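Cobalamin biosynthesis protein CobN (Mycobacterium tuberculosis, PDB 7C6O) forms the large, catalytic subunit of cobaltochelatase, which probably inserts cobalt into the corrin precursor hydrogenobyrinic acid a,c-diamide during cobalamin biosynthesis. Local coordinates at residues K258-S263 and S844-A849; A452-D457 and T541-G546; G479-D484 and P527-Y532. All blocks are in the same frame, centred on the assembly; numbering follows the deposited sequence. Where two conformers were deposited one is given.

Contact 1: K258-S263 and S844-A849; sequences KPAAAS and SVDPKA. With GOL (glycerol), chain D.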
ATOM      1  N   LYS A 258       5.023  -8.263 -18.118  1.00 23.38           N
ATOM      2  CA  LYS A 258       5.023  -6.799 -18.126  1.00 20.83           C
ATOM      3  C   LYS A 258       3.978  -6.288 -17.141  1.00 21.10           C
ATOM      4  O   LYS A 258       2.919  -5.785 -17.539  1.00 17.26           O
ATOM      5  CB  LYS A 258       4.763  -6.258 -19.534  1.00 23.22           C
ATOM      6  CG  LYS A 258       5.077  -4.780 -19.693  1.00 25.84           C
ATOM      7  CD  LYS A 258       4.755  -4.291 -21.097  1.00 29.96           C
ATOM      8  CE  LYS A 258       5.498  -5.101 -22.147  1.00 33.98           C
ATOM      9  NZ  LYS A 258       5.462  -4.424 -23.473  1.00 35.89           N
ATOM     10  N   PRO A 259       4.250  -6.396 -15.836  1.00 20.35           N
ATOM     11  CA  PRO A 259       3.243  -5.980 -14.846  1.00 20.58           C
ATOM     12  C   PRO A 259       2.872  -4.509 -14.935  1.00 16.48           C
ATOM     13  O   PRO A 259       1.738  -4.147 -14.592  1.00 16.86           O
ATOM     14  CB  PRO A 259       3.910  -6.316 -13.503  1.00 19.38           C
ATOM     15  CG  PRO A 259       5.374  -6.362 -13.801  1.00 19.07           C
ATOM     16  CD  PRO A 259       5.480  -6.895 -15.201  1.00 19.92           C
ATOM     17  N   ALA A 260       3.786  -3.652 -15.399  1.00 14.55           N
ATOM     18  CA  ALA A 260       3.478  -2.232 -15.535  1.00 15.98           C
ATOM     19  C   ALA A 260       2.301  -1.974 -16.467  1.00 20.24           C
ATOM     20  O   ALA A 260       1.665  -0.922 -16.366  1.00 22.15           O
ATOM     21  CB  ALA A 260       4.706  -1.470 -16.034  1.00 16.88           C
ATOM     22  N   ALA A 261       1.993  -2.900 -17.371  1.00 18.81           N
ATOM     23  CA  ALA A 261       0.889  -2.716 -18.301  1.00 19.42           C
ATOM     24  C   ALA A 261      -0.411  -3.335 -17.807  1.00 19.11           C
ATOM     25  O   ALA A 261      -1.404  -3.324 -18.541  1.00 21.02           O
ATOM     26  CB  ALA A 261       1.255  -3.293 -19.671  1.00 22.56           C
ATOM     27  N   ALA A 262      -0.434  -3.865 -16.582  1.00 18.18           N
ATOM     28  CA  ALA A 262      -1.585  -4.606 -16.078  1.00 20.71           C
ATOM     29  C   ALA A 262      -2.189  -4.002 -14.815  1.00 20.67           C
ATOM     30  O   ALA A 262      -3.066  -4.627 -14.206  1.00 18.00           O
ATOM     31  CB  ALA A 262      -1.196  -6.064 -15.813  1.00 22.84           C
ATOM     32  N   SER A 263      -1.754  -2.817 -14.401  1.00 20.98           N
ATOM     33  CA  SER A 263      -2.270  -2.216 -13.181  1.00 16.39           C
ATOM     34  C   SER A 263      -3.488  -1.356 -13.517  1.00 17.73           C
ATOM     35  O   SER A 263      -4.041  -1.434 -14.617  1.00 19.47           O
ATOM     36  CB  SER A 263      -1.165  -1.438 -12.466  1.00 19.33           C
ATOM     37  OG  SER A 263      -0.525  -0.527 -13.337  1.00 22.32           O
ATOM     38  N   SER A 844      -1.300  -3.702  -6.696  1.00 13.85           N
ATOM     39  CA  SER A 844      -1.108  -2.274  -6.899  1.00 16.96           C
ATOM     40  C   SER A 844      -0.322  -2.061  -8.183  1.00 18.39           C
ATOM     41  O   SER A 844      -0.889  -2.166  -9.280  1.00 16.60           O
ATOM     42  CB  SER A 844      -0.448  -1.635  -5.672  1.00 13.10           C
ATOM     43  OG  SER A 844       0.753  -2.300  -5.320  1.00 14.71           O
ATOM     44  N   VAL A 845       0.971  -1.748  -8.098  1.00 17.30           N
ATOM     45  CA  VAL A 845       1.737  -1.285  -9.248  1.00 16.22           C
ATOM     46  C   VAL A 845       3.086  -1.987  -9.290  1.00 14.63           C
ATOM     47  O   VAL A 845       3.556  -2.553  -8.301  1.00 15.15           O
ATOM     48  CB  VAL A 845       1.944   0.247  -9.217  1.00 15.58           C
ATOM     49  CG1 VAL A 845       0.606   0.970  -9.265  1.00 17.28           C
ATOM     50  CG2 VAL A 845       2.739   0.657  -7.982  1.00 14.52           C
ATOM     51  N   ASP A 846       3.701  -1.948 -10.463  1.00 14.42           N
ATOM     52  CA  ASP A 846       5.104  -2.306 -10.608  1.00 15.31           C
ATOM     53  C   ASP A 846       5.921  -1.201  -9.957  1.00 12.91           C
ATOM     54  O   ASP A 846       5.946  -0.079 -10.481  1.00 14.45           O
ATOM     55  CB  ASP A 846       5.466  -2.470 -12.088  1.00 17.27           C
ATOM     56  CG  ASP A 846       6.938  -2.795 -12.313  1.00 18.92           C
ATOM     57  OD1 ASP A 846       7.698  -2.944 -11.334  1.00 19.62           O
ATOM     58  OD2 ASP A 846       7.339  -2.902 -13.491  1.00 21.18           O
ATOM     59  N   PRO A 847       6.589  -1.454  -8.828  1.00 13.52           N
ATOM     60  CA  PRO A 847       7.272  -0.365  -8.114  1.00 16.16           C
ATOM     61  C   PRO A 847       8.495   0.171  -8.834  1.00 16.32           C
ATOM     62  O   PRO A 847       9.001   1.229  -8.440  1.00 16.41           O
ATOM     63  CB  PRO A 847       7.656  -1.014  -6.781  1.00 16.00           C
ATOM     64  CG  PRO A 847       7.827  -2.465  -7.125  1.00 14.97           C
ATOM     65  CD  PRO A 847       6.782  -2.760  -8.172  1.00 12.96           C
ATOM     66  N   LYS A 848       8.990  -0.521  -9.859  1.00 16.49           N
ATOM     67  CA  LYS A 848      10.089  -0.027 -10.679  1.00 15.49           C
ATOM     68  C   LYS A 848       9.609   0.766 -11.887  1.00 18.74           C
ATOM     69  O   LYS A 848      10.438   1.213 -12.689  1.00 19.03           O
ATOM     70  CB  LYS A 848      10.968  -1.198 -11.140  1.00 15.26           C
ATOM     71  CG  LYS A 848      11.661  -1.933  -9.996  1.00 19.46           C
ATOM     72  CD  LYS A 848      12.213  -3.284 -10.439  1.00 21.95           C
ATOM     73  CE  LYS A 848      13.350  -3.129 -11.436  1.00 27.53           C
ATOM     74  NZ  LYS A 848      14.529  -2.441 -10.839  1.00 31.44           N
ATOM     75  N   ALA A 849       8.296   0.953 -12.034  1.00 19.78           N
ATOM     76  CA  ALA A 849       7.715   1.642 -13.180  1.00 18.35           C
ATOM     77  C   ALA A 849       6.984   2.914 -12.767  1.00 17.62           C
ATOM     78  O   ALA A 849       6.033   3.335 -13.434  1.00 16.35           O
ATOM     79  CB  ALA A 849       6.776   0.712 -13.947  1.00 16.03           C
TER
HETATM   80  C1  GOL D1203       2.117   1.625 -14.826  1.00 30.88           C
HETATM   81  O1  GOL D1203       2.773   1.826 -16.031  1.00 39.47           O
HETATM   82  C2  GOL D1203       3.187   1.411 -13.759  1.00 31.49           C
HETATM   83  O2  GOL D1203       3.852   2.587 -13.460  1.00 40.90           O
HETATM   84  C3  GOL D1203       2.414   0.868 -12.553  1.00 25.87           C
HETATM   85  O3  GOL D1203       2.385  -0.521 -12.662  1.00 17.96           O
HETATM   86  O   HOH W   1       6.761  -3.988 -16.115  1.00 18.91           O
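The side chains of Asp846 and Pro259 cross obliquely, the carboxylate reaching both Pro259 and Ala260 at the start of the short 3-10 turn 259-261. With CG anti to the backbone N (chi1 178°), Asp846 OD2 is carried to 4.0 Å from the ring carbon Pro259 CG and to 3.9 Å from Ala260 CB. These distances fit van der Waals contact alone. A water completes the approach, accepting from Ala260 N at 3.1 Å and donating to Asp846 OD2 at 2.9 Å. The two methyl groups Ala260 CB and Ala849 CB face one another at 3.7 Å. Farther along, Ser263 lays its CB against the carbonyl Ser844 O (3.3 Å), while its OG turns to a bound glycerol, 3.0 Å from O3. That same glycerol O3 accepts from Asp846 N at 2.9 Å, bridging the two segments.

The carboxylate is also held from outside and from within. OD2 makes a salt bridge with Arg917, and OD1 receives Lys848 N in an Asx turn, the donor standing 57° out of the carboxylate plane. No direct hydrogen bond joins the segments. The two loops, largely buried here, touch directly by van der Waals contact, and their polar groups are joined through the water and the glycerol, which probably comes from the crystallisation liquor.

Contact 2: A452-D457 and T541-G546; sequences AKEYRD and TGFSNG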
ATOM      1  N   ALA A 452      -1.087 -15.950  33.919  1.00 29.54           N
ATOM      2  CA  ALA A 452       0.257 -15.416  33.720  1.00 27.10           C
ATOM      3  C   ALA A 452       1.258 -16.520  33.414  1.00 24.81           C
ATOM      4  O   ALA A 452       2.212 -16.300  32.659  1.00 23.12           O
ATOM      5  CB  ALA A 452       0.697 -14.631  34.955  1.00 26.18           C
ATOM      6  N   LYS A 453       1.054 -17.711  33.982  1.00 24.41           N
ATOM      7  CA  LYS A 453       1.968 -18.822  33.738  1.00 26.80           C
ATOM      8  C   LYS A 453       1.930 -19.255  32.277  1.00 24.85           C
ATOM      9  O   LYS A 453       2.977 -19.428  31.642  1.00 23.32           O
ATOM     10  CB  LYS A 453       1.619 -19.990  34.662  1.00 30.38           C
ATOM     11  CG  LYS A 453       2.419 -21.257  34.412  1.00 33.82           C
ATOM     12  CD  LYS A 453       3.913 -21.008  34.540  1.00 38.13           C
ATOM     13  CE  LYS A 453       4.670 -22.314  34.719  1.00 43.15           C
ATOM     14  NZ  LYS A 453       4.268 -23.326  33.704  1.00 45.31           N
ATOM     15  N   GLU A 454       0.728 -19.437  31.726  1.00 24.17           N
ATOM     16  CA  GLU A 454       0.622 -19.848  30.330  1.00 23.76           C
ATOM     17  C   GLU A 454       1.117 -18.753  29.395  1.00 18.78           C
ATOM     18  O   GLU A 454       1.742 -19.043  28.369  1.00 19.74           O
ATOM     19  CB  GLU A 454      -0.821 -20.224  29.996  1.00 26.82           C
ATOM     20  CG  GLU A 454      -1.363 -21.385  30.807  1.00 32.39           C
ATOM     21  CD  GLU A 454      -2.704 -21.866  30.294  1.00 37.04           C
ATOM     22  OE1 GLU A 454      -2.900 -21.869  29.062  1.00 38.78           O
ATOM     23  OE2 GLU A 454      -3.562 -22.235  31.122  1.00 41.16           O
ATOM     24  N   TYR A 455       0.844 -17.490  29.730  1.00 16.92           N
ATOM     25  CA  TYR A 455       1.346 -16.396  28.908  1.00 17.63           C
ATOM     26  C   TYR A 455       2.869 -16.382  28.898  1.00 17.25           C
ATOM     27  O   TYR A 455       3.494 -16.261  27.838  1.00 17.52           O
ATOM     28  CB  TYR A 455       0.805 -15.052  29.399  1.00 16.81           C
ATOM     29  CG  TYR A 455       1.435 -13.900  28.654  1.00 18.83           C
ATOM     30  CD1 TYR A 455       1.014 -13.566  27.374  1.00 18.75           C
ATOM     31  CD2 TYR A 455       2.483 -13.175  29.211  1.00 18.76           C
ATOM     32  CE1 TYR A 455       1.602 -12.531  26.673  1.00 18.27           C
ATOM     33  CE2 TYR A 455       3.080 -12.137  28.516  1.00 16.52           C
ATOM     34  CZ  TYR A 455       2.633 -11.819  27.250  1.00 15.69           C
ATOM     35  OH  TYR A 455       3.219 -10.788  26.549  1.00 16.54           O
ATOM     36  N   ARG A 456       3.483 -16.506  30.078  1.00 17.69           N
ATOM     37  CA  ARG A 456       4.940 -16.502  30.160  1.00 20.36           C
ATOM     38  C   ARG A 456       5.541 -17.684  29.410  1.00 18.92           C
ATOM     39  O   ARG A 456       6.592 -17.552  28.772  1.00 18.69           O
ATOM     40  CB  ARG A 456       5.383 -16.517  31.624  1.00 23.88           C
ATOM     41  CG  ARG A 456       6.883 -16.367  31.815  1.00 24.95           C
ATOM     42  CD  ARG A 456       7.255 -16.441  33.281  1.00 24.84           C
ATOM     43  NE  ARG A 456       7.145 -17.797  33.809  1.00 25.53           N
ATOM     44  CZ  ARG A 456       6.774 -18.080  35.053  1.00 31.80           C
ATOM     45  NH1 ARG A 456       6.459 -17.098  35.889  1.00 33.65           N
ATOM     46  NH2 ARG A 456       6.706 -19.341  35.459  1.00 35.20           N
ATOM     47  N   ASP A 457       4.890 -18.851  29.475  1.00 21.62           N
ATOM     48  CA  ASP A 457       5.391 -20.011  28.745  1.00 22.43           C
ATOM     49  C   ASP A 457       5.452 -19.740  27.246  1.00 22.94           C
ATOM     50  O   ASP A 457       6.404 -20.150  26.573  1.00 22.49           O
ATOM     51  CB  ASP A 457       4.524 -21.239  29.034  1.00 25.50           C
ATOM     52  CG  ASP A 457       4.763 -21.815  30.423  1.00 30.25           C
ATOM     53  OD1 ASP A 457       5.809 -21.505  31.036  1.00 28.44           O
ATOM     54  OD2 ASP A 457       3.904 -22.588  30.898  1.00 29.11           O
ATOM     55  N   THR A 541      -4.689 -21.105  19.011  0.60 26.42           N
ATOM     56  CA  THR A 541      -4.582 -22.254  19.891  0.60 28.23           C
ATOM     57  C   THR A 541      -3.345 -22.109  20.768  0.60 29.21           C
ATOM     58  O   THR A 541      -2.417 -21.360  20.458  0.60 31.09           O
ATOM     59  CB  THR A 541      -4.510 -23.557  19.091  0.60 29.56           C
ATOM     60  OG1 THR A 541      -3.467 -23.465  18.114  0.60 28.26           O
ATOM     61  CG2 THR A 541      -5.835 -23.831  18.391  0.60 31.01           C
ATOM     62  N   GLY A 542      -3.350 -22.828  21.882  1.00 30.39           N
ATOM     63  CA  GLY A 542      -2.195 -22.839  22.757  1.00 31.08           C
ATOM     64  C   GLY A 542      -2.561 -22.653  24.212  1.00 30.68           C
ATOM     65  O   GLY A 542      -2.186 -23.463  25.064  1.00 33.04           O
ATOM     66  N   PHE A 543      -3.287 -21.580  24.511  1.00 25.59           N
ATOM     67  CA  PHE A 543      -3.799 -21.393  25.859  1.00 26.91           C
ATOM     68  C   PHE A 543      -4.887 -22.420  26.141  1.00 29.38           C
ATOM     69  O   PHE A 543      -5.655 -22.794  25.250  1.00 30.02           O
ATOM     70  CB  PHE A 543      -4.334 -19.972  26.033  1.00 23.99           C
ATOM     71  CG  PHE A 543      -3.275 -18.904  25.914  1.00 22.37           C
ATOM     72  CD1 PHE A 543      -1.959 -19.170  26.264  1.00 21.82           C
ATOM     73  CD2 PHE A 543      -3.598 -17.637  25.451  1.00 21.46           C
ATOM     74  CE1 PHE A 543      -0.983 -18.190  26.157  1.00 23.06           C
ATOM     75  CE2 PHE A 543      -2.630 -16.652  25.342  1.00 21.49           C
ATOM     76  CZ  PHE A 543      -1.320 -16.930  25.697  1.00 21.69           C
ATOM     77  N   SER A 544      -4.936 -22.896  27.389  1.00 30.34           N
ATOM     78  CA  SER A 544      -5.896 -23.935  27.749  1.00 31.24           C
ATOM     79  C   SER A 544      -7.329 -23.489  27.496  1.00 30.93           C
ATOM     80  O   SER A 544      -8.178 -24.308  27.129  1.00 35.50           O
ATOM     81  CB  SER A 544      -5.710 -24.332  29.212  1.00 29.95           C
ATOM     82  OG  SER A 544      -5.862 -23.208  30.056  1.00 30.99           O
ATOM     83  N   ASN A 545      -7.616 -22.202  27.684  1.00 27.94           N
ATOM     84  CA  ASN A 545      -8.912 -21.624  27.358  1.00 28.98           C
ATOM     85  C   ASN A 545      -8.884 -20.858  26.040  1.00 27.88           C
ATOM     86  O   ASN A 545      -9.713 -19.965  25.833  1.00 29.39           O
ATOM     87  CB  ASN A 545      -9.378 -20.707  28.489  1.00 32.01           C
ATOM     88  CG  ASN A 545      -8.413 -19.567  28.741  1.00 34.35           C
ATOM     89  OD1 ASN A 545      -7.219 -19.677  28.462  1.00 32.88           O
ATOM     90  ND2 ASN A 545      -8.926 -18.461  29.271  1.00 36.20           N
ATOM     91  N   GLY A 546      -7.947 -21.186  25.153  1.00 26.53           N
ATOM     92  CA  GLY A 546      -7.819 -20.445  23.912  1.00 26.81           C
ATOM     93  C   GLY A 546      -9.036 -20.600  23.021  1.00 26.92           C
ATOM     94  O   GLY A 546      -9.705 -21.635  23.008  1.00 27.45           O
TER
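The rings of Tyr455 and Phe543 meet without stacking: Phe543 CZ comes to the edge of the tyrosine ring, near its plane, 4.4 Å from Tyr455 CD1. The phenylalanine ring has an edge contact of its own, with the carbonyl Glu454 O lying near its plane at 3.6 Å from Phe543 CE1. Tyr455 CA approaches Phe543 CE1 obliquely, at 4.0 Å. The phenylalanine thus packs against helix backbone as much as against a side chain. Around this pair, Val450, Arg537 and Trp538 also touch Phe543, while the Tyr455 ring meets His530 at about 90° and its hydroxyl bonds to His530 ND1.

The third flat group, the Glu454 carboxylate, reaches past the phenylalanine to Ser544. The chain leaves the helix with CG anti to the carbonyl carbon (chi1 -61°) and continues extended, which places both oxygens at one residue. Glu454 OE1 accepts from Ser544 N at 2.8 Å, with a nearly straight N-H...O angle of 168°, and Glu454 OE2 accepts from Ser544 OG at 2.7 Å. Each oxygen uses its syn lone pair, so the two bonds hold the carboxylate against rotation. Glu454 OE1 also comes to 3.4 Å from Phe543 CA, evidence of how closely the acid follows the backbone. Two accepted bonds are consistent with an ionised glutamate.

The arrangement is a glutamate carboxylate accepting two hydrogen bonds from the N-H and hydroxyl of one serine, at the second position of a type I beta turn, Phe543 to Gly546. It ties helix 452-459, which follows strand 448-451, to the connection between helix 530-539 and strand 551-555, a strand of the same mixed sheet.

Contact 3: G479-D484 and P527-Y532; sequences GELFVD and PPSHHY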
ATOM      1  N   GLY A 479       3.071  -8.157  32.904  1.00 24.01           N
ATOM      2  CA  GLY A 479       2.903  -6.722  32.826  1.00 18.40           C
ATOM      3  C   GLY A 479       1.947  -6.184  33.877  1.00 22.35           C
ATOM      4  O   GLY A 479       1.599  -6.849  34.858  1.00 21.52           O
ATOM      5  N   GLU A 480       1.515  -4.942  33.651  1.00 23.93           N
ATOM      6  CA  GLU A 480       0.602  -4.256  34.555  1.00 27.75           C
ATOM      7  C   GLU A 480      -0.668  -3.773  33.869  1.00 27.07           C
ATOM      8  O   GLU A 480      -1.477  -3.088  34.508  1.00 28.38           O
ATOM      9  CB  GLU A 480       1.305  -3.060  35.215  1.00 31.51           C
ATOM     10  CG  GLU A 480       2.493  -3.427  36.078  1.00 43.12           C
ATOM     11  CD  GLU A 480       3.336  -2.219  36.442  1.00 53.94           C
ATOM     12  OE1 GLU A 480       3.465  -1.301  35.603  1.00 57.01           O
ATOM     13  OE2 GLU A 480       3.871  -2.185  37.570  1.00 58.72           O
ATOM     14  N   LEU A 481      -0.862  -4.093  32.592  1.00 24.51           N
ATOM     15  CA  LEU A 481      -2.043  -3.666  31.851  1.00 27.04           C
ATOM     16  C   LEU A 481      -3.103  -4.757  31.914  1.00 29.14           C
ATOM     17  O   LEU A 481      -2.891  -5.863  31.405  1.00 29.00           O
ATOM     18  CB  LEU A 481      -1.693  -3.358  30.396  1.00 26.24           C
ATOM     19  CG  LEU A 481      -1.324  -1.926  30.029  1.00 29.96           C
ATOM     20  CD1 LEU A 481      -1.376  -1.760  28.517  1.00 26.13           C
ATOM     21  CD2 LEU A 481      -2.258  -0.944  30.717  1.00 32.33           C
ATOM     22  N   PHE A 482      -4.241  -4.439  32.534  1.00 30.24           N
ATOM     23  CA  PHE A 482      -5.385  -5.350  32.615  1.00 29.42           C
ATOM     24  C   PHE A 482      -5.000  -6.686  33.246  1.00 29.86           C
ATOM     25  O   PHE A 482      -5.441  -7.751  32.811  1.00 29.21           O
ATOM     26  CB  PHE A 482      -6.020  -5.564  31.238  1.00 31.31           C
ATOM     27  CG  PHE A 482      -6.569  -4.309  30.624  1.00 32.04           C
ATOM     28  CD1 PHE A 482      -7.666  -3.674  31.180  1.00 35.87           C
ATOM     29  CD2 PHE A 482      -5.991  -3.766  29.489  1.00 32.33           C
ATOM     30  CE1 PHE A 482      -8.176  -2.519  30.619  1.00 34.73           C
ATOM     31  CE2 PHE A 482      -6.497  -2.611  28.920  1.00 35.56           C
ATOM     32  CZ  PHE A 482      -7.591  -1.987  29.488  1.00 36.35           C
ATOM     33  N   VAL A 483      -4.173  -6.630  34.285  1.00 29.49           N
ATOM     34  CA  VAL A 483      -3.760  -7.817  35.024  1.00 30.28           C
ATOM     35  C   VAL A 483      -4.534  -7.852  36.334  1.00 32.19           C
ATOM     36  O   VAL A 483      -4.471  -6.907  37.129  1.00 31.72           O
ATOM     37  CB  VAL A 483      -2.244  -7.825  35.276  1.00 28.69           C
ATOM     38  CG1 VAL A 483      -1.880  -8.922  36.270  1.00 26.51           C
ATOM     39  CG2 VAL A 483      -1.494  -8.022  33.969  1.00 24.71           C
ATOM     40  N   ASP A 484      -5.269  -8.937  36.556  1.00 32.00           N
ATOM     41  CA  ASP A 484      -6.039  -9.119  37.778  1.00 35.85           C
ATOM     42  C   ASP A 484      -5.306 -10.085  38.696  1.00 39.69           C
ATOM     43  O   ASP A 484      -4.875 -11.158  38.260  1.00 37.15           O
ATOM     44  CB  ASP A 484      -7.442  -9.643  37.474  1.00 36.96           C
ATOM     45  CG  ASP A 484      -8.318  -9.712  38.713  1.00 39.10           C
ATOM     46  OD1 ASP A 484      -7.985  -9.052  39.720  1.00 38.59           O
ATOM     47  OD2 ASP A 484      -9.336 -10.432  38.684  1.00 38.46           O
ATOM     48  N   PRO A 527       6.824  -1.018  21.527  1.00 15.35           N
ATOM     49  CA  PRO A 527       6.406  -2.382  21.193  1.00 16.15           C
ATOM     50  C   PRO A 527       4.996  -2.652  21.682  1.00 15.20           C
ATOM     51  O   PRO A 527       4.473  -1.911  22.528  1.00 17.43           O
ATOM     52  CB  PRO A 527       7.433  -3.250  21.936  1.00 16.05           C
ATOM     53  CG  PRO A 527       7.816  -2.417  23.117  1.00 17.90           C
ATOM     54  CD  PRO A 527       7.813  -0.993  22.619  1.00 15.45           C
ATOM     55  N   PRO A 528       4.340  -3.696  21.172  1.00 18.22           N
ATOM     56  CA  PRO A 528       3.035  -4.073  21.720  1.00 17.17           C
ATOM     57  C   PRO A 528       3.171  -4.501  23.172  1.00 17.80           C
ATOM     58  O   PRO A 528       4.209  -5.015  23.596  1.00 17.93           O
ATOM     59  CB  PRO A 528       2.598  -5.242  20.830  1.00 15.67           C
ATOM     60  CG  PRO A 528       3.885  -5.827  20.337  1.00 18.32           C
ATOM     61  CD  PRO A 528       4.790  -4.638  20.131  1.00 18.89           C
ATOM     62  N   SER A 529       2.109  -4.273  23.938  1.00 14.87           N
ATOM     63  CA  SER A 529       2.089  -4.627  25.348  1.00 16.59           C
ATOM     64  C   SER A 529       1.845  -6.125  25.523  1.00 17.68           C
ATOM     65  O   SER A 529       1.514  -6.845  24.577  1.00 17.42           O
ATOM     66  CB  SER A 529       1.010  -3.838  26.083  1.00 17.18           C
ATOM     67  OG  SER A 529      -0.282  -4.275  25.686  1.00 15.66           O
ATOM     68  N   HIS A 530       2.017  -6.596  26.764  1.00 17.54           N
ATOM     69  CA  HIS A 530       1.660  -7.975  27.077  1.00 18.17           C
ATOM     70  C   HIS A 530       0.171  -8.218  26.874  1.00 18.64           C
ATOM     71  O   HIS A 530      -0.230  -9.310  26.457  1.00 16.39           O
ATOM     72  CB  HIS A 530       2.053  -8.321  28.516  1.00 15.14           C
ATOM     73  CG  HIS A 530       3.529  -8.291  28.773  1.00 16.34           C
ATOM     74  ND1 HIS A 530       4.404  -9.202  28.217  1.00 17.30           N
ATOM     75  CD2 HIS A 530       4.280  -7.471  29.545  1.00 17.79           C
ATOM     76  CE1 HIS A 530       5.631  -8.938  28.631  1.00 18.52           C
ATOM     77  NE2 HIS A 530       5.584  -7.892  29.436  1.00 19.20           N
ATOM     78  N   HIS A 531      -0.663  -7.216  27.164  1.00 16.74           N
ATOM     79  CA  HIS A 531      -2.096  -7.358  26.930  1.00 19.54           C
ATOM     80  C   HIS A 531      -2.401  -7.484  25.441  1.00 18.01           C
ATOM     81  O   HIS A 531      -3.226  -8.312  25.037  1.00 17.87           O
ATOM     82  CB  HIS A 531      -2.843  -6.170  27.537  1.00 18.57           C
ATOM     83  CG  HIS A 531      -4.317  -6.193  27.288  1.00 24.22           C
ATOM     84  ND1 HIS A 531      -4.920  -5.423  26.317  1.00 25.81           N
ATOM     85  CD2 HIS A 531      -5.311  -6.897  27.880  1.00 25.09           C
ATOM     86  CE1 HIS A 531      -6.222  -5.648  26.325  1.00 27.19           C
ATOM     87  NE2 HIS A 531      -6.484  -6.540  27.263  1.00 25.73           N
ATOM     88  N   TYR A 532      -1.740  -6.672  24.612  1.00 16.01           N
ATOM     89  CA  TYR A 532      -1.916  -6.770  23.167  1.00 15.20           C
ATOM     90  C   TYR A 532      -1.553  -8.164  22.671  1.00 14.91           C
ATOM     91  O   TYR A 532      -2.309  -8.786  21.916  1.00 15.37           O
ATOM     92  CB  TYR A 532      -1.065  -5.705  22.469  1.00 12.64           C
ATOM     93  CG  TYR A 532      -1.341  -5.541  20.989  1.00 15.61           C
ATOM     94  CD1 TYR A 532      -0.884  -6.477  20.067  1.00 15.62           C
ATOM     95  CD2 TYR A 532      -2.045  -4.445  20.512  1.00 15.57           C
ATOM     96  CE1 TYR A 532      -1.131  -6.334  18.719  1.00 18.28           C
ATOM     97  CE2 TYR A 532      -2.298  -4.291  19.157  1.00 15.30           C
ATOM     98  CZ  TYR A 532      -1.837  -5.238  18.267  1.00 18.73           C
ATOM     99  OH  TYR A 532      -2.083  -5.096  16.921  1.00 18.36           O
TER
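Ser529 OG takes Tyr532 N as a hydrogen-bond donor at 3.0 Å and 165°, and Leu481 CD1 lies 3.9 Å from Ser529 OG, in van der Waals contact. A methyl branch from the other segment therefore rests against the capping hydroxyl, and Trp474 of helix 464-474 touches both Leu481 and Ser529. The leucine's CB stands 4.2 Å from His531 CB, and the carbonyl Leu481 O lies 3.9 Å from that same His531 CB.

Beyond the leucine, two aromatic rings meet. Phe482 puts CD2 over the centre of the His531 imidazole, 3.5 Å above its plane. With centroids 4.6 Å apart, the 45° tilt between the planes leaves the two rings obliquely set, the CD2 corner of Phe482 leading over the imidazole. A chi1 of 177° swings that imidazole away from its own backbone N and up to Phe482 CD2. Its NE2 makes a weak hydrogen bond to Val494 O.

At the other end, the absence of a side chain at Gly479 lets His530 CD2 approach Gly479 N at 3.6 Å, obliquely to the ring. That imidazole is fixed at both nitrogens, by Gly475 O at NE2 and Tyr455 at ND1. The arrangement is that of a serine N-cap: the capped first turn of helix 530-539 packs on the loop entering strand 483-484, which pairs antiparallel with strand 492-500 of the mixed sheet.

Overall arrangement
Contacts 2 and 3 sit side by side, their centres about 14 Å apart, and both involve helix 530-539: contact 3 packs on its capped start, while contact 2 uses the loop that leaves its far end. They join at Tyr455 and His530. Contact 1 lies deeper, about 14 Å from the centre of the chain against 34 and 30 Å, and its centre is more than 40 Å from either. Chemistry differs with place. The buried loops of contact 1 touch directly by van der Waals contact but make their polar links through water and glycerol, the outlying contact 2 combines direct carboxylate hydrogen bonds with aromatic packing, and contact 3 relies on apolar and ring contacts without a hydrogen bond between its segments.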